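Side-chain contact in alcohol dehydrogenase (Escherichia coli, PDB 5VM2), which is of unknown specificity but probably oxidises or reduces alcohol and carbonyl groups with NAD or NADP, like other zinc-containing alcohol dehydrogenases: residues 150-153 with 154-158. Numbering follows the deposited sequence.
Sequences LVEP and AAVGM. With MG (magnesium ion), chain C.
Glu-152 and Val-156 stand one turn apart on the same side of helix 145-163. The CG2 methyl of Val-156, which lies beside its own backbone N, comes within 4.4 Å of OE1 of Glu-152 and 3.5 Å from the Glu-152 carbonyl O, which accepts a hydrogen bond from Val-156 N. The glutamate leaves the helix with CG anti to its backbone N (chi1 -159°), then bends at chi2 (-86°), which brings its carboxylate over to the magnesium ion. Of its two oxygens only OE1 binds the metal, at 2.0 Å, while OE2 stays 3.2 Å from magnesium and is hydrogen-bonded to the hydroxyl of Tyr-293; the two oxygens thus have different partners, which should fix the rotation of the carboxylate. Water 1, His-65 and Glu-66 also bind the ion.

Neither Glu-152 N nor the imide N of Pro-153, which carries no hydrogen, bonds to the preceding turn, and the helix is kinked here. Bonding resumes at Ala-154, whose N reaches Leu-150 O at 3.1 Å, and Ala-155 N makes a short 2.6 Å bond to Val-151 O. The methyl of Ala-154 rests 3.4 Å from Leu-150 O and meets Met-183 of helix 179-190 and Thr-300 of helix 297-305. The kinked, buried helix presents one carboxylate to a His-Glu-Glu metal site, consistent with the catalytic zinc position of sorbitol dehydrogenase-like enzymes, here holding magnesium.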
loop_
_atom_site.group_PDB
_atom_site.type_symbol
_atom_site.label_atom_id
_atom_site.label_comp_id
_atom_site.label_asym_id
_atom_site.label_seq_id
_atom_site.Cartn_x
_atom_site.Cartn_y
_atom_site.Cartn_z
ATOM N N LEU A 150 7.372 4.503 2.345
ATOM C CA LEU A 150 6.676 4.051 1.149
ATOM C C LEU A 150 7.006 2.616 0.768
ATOM O O LEU A 150 6.411 2.096 -0.180
ATOM C CB LEU A 150 6.999 4.985 -0.016
ATOM C CG LEU A 150 6.833 6.454 0.364
ATOM C CD1 LEU A 150 7.734 7.328 -0.486
ATOM C CD2 LEU A 150 5.375 6.871 0.241
ATOM N N VAL A 151 7.824 1.917 1.557
ATOM C CA VAL A 151 7.998 0.485 1.338
ATOM C C VAL A 151 6.664 -0.240 1.469
ATOM O O VAL A 151 6.389 -1.202 0.740
ATOM C CB VAL A 151 9.050 -0.084 2.307
ATOM C CG1 VAL A 151 8.990 -1.616 2.323
ATOM C CG2 VAL A 151 10.445 0.409 1.927
ATOM N N GLU A 152 5.801 0.225 2.379
ATOM C CA GLU A 152 4.535 -0.471 2.611
ATOM C C GLU A 152 3.659 -0.531 1.364
ATOM O O GLU A 152 3.276 -1.642 0.957
ATOM C CB GLU A 152 3.812 0.159 3.808
ATOM C CG GLU A 152 2.769 -0.742 4.453
ATOM C CD GLU A 152 1.407 -0.649 3.785
ATOM O OE1 GLU A 152 1.246 0.183 2.865
ATOM O OE2 GLU A 152 0.497 -1.406 4.186
ATOM N N PRO A 153 3.295 0.584 0.717
ATOM C CA PRO A 153 2.518 0.448 -0.522
ATOM C C PRO A 153 3.307 -0.206 -1.642
ATOM O O PRO A 153 2.719 -0.922 -2.462
ATOM C CB PRO A 153 2.128 1.893 -0.867
ATOM C CG PRO A 153 3.171 2.739 -0.190
ATOM C CD PRO A 153 3.490 2.003 1.079
ATOM N N ALA A 154 4.625 0.005 -1.700
ATOM C CA ALA A 154 5.430 -0.709 -2.686
ATOM C C ALA A 154 5.363 -2.215 -2.454
ATOM O O ALA A 154 5.326 -2.999 -3.410
ATOM C CB ALA A 154 6.877 -0.220 -2.642
ATOM N N ALA A 155 5.337 -2.632 -1.187
ATOM C CA ALA A 155 5.199 -4.048 -0.868
ATOM C C ALA A 155 3.866 -4.607 -1.346
ATOM O O ALA A 155 3.785 -5.786 -1.717
ATOM C CB ALA A 155 5.354 -4.261 0.639
ATOM N N VAL A 156 2.811 -3.788 -1.325
ATOM C CA VAL A 156 1.517 -4.202 -1.863
ATOM C C VAL A 156 1.644 -4.565 -3.339
ATOM O O VAL A 156 1.151 -5.610 -3.787
ATOM C CB VAL A 156 0.471 -3.092 -1.652
ATOM C CG1 VAL A 156 -0.818 -3.426 -2.391
ATOM C CG2 VAL A 156 0.211 -2.876 -0.163
ATOM N N GLY A 157 2.286 -3.694 -4.122
ATOM C CA GLY A 157 2.462 -3.986 -5.535
ATOM C C GLY A 157 3.425 -5.133 -5.768
ATOM O O GLY A 157 3.246 -5.929 -6.694
ATOM N N MET A 158 4.458 -5.237 -4.930
ATOM C CA MET A 158 5.406 -6.339 -5.061
ATOM C C MET A 158 4.724 -7.682 -4.826
ATOM O O MET A 158 4.966 -8.647 -5.560
ATOM C CB MET A 158 6.568 -6.150 -4.087
ATOM C CG MET A 158 7.738 -7.105 -4.320
ATOM S SD MET A 158 8.637 -6.797 -5.862
ATOM C CE MET A 158 8.736 -5.017 -5.831
HETATM MG MG MG C . -0.504 1.183 2.668
HETATM O O HOH W 1 -1.359 0.532 1.091
#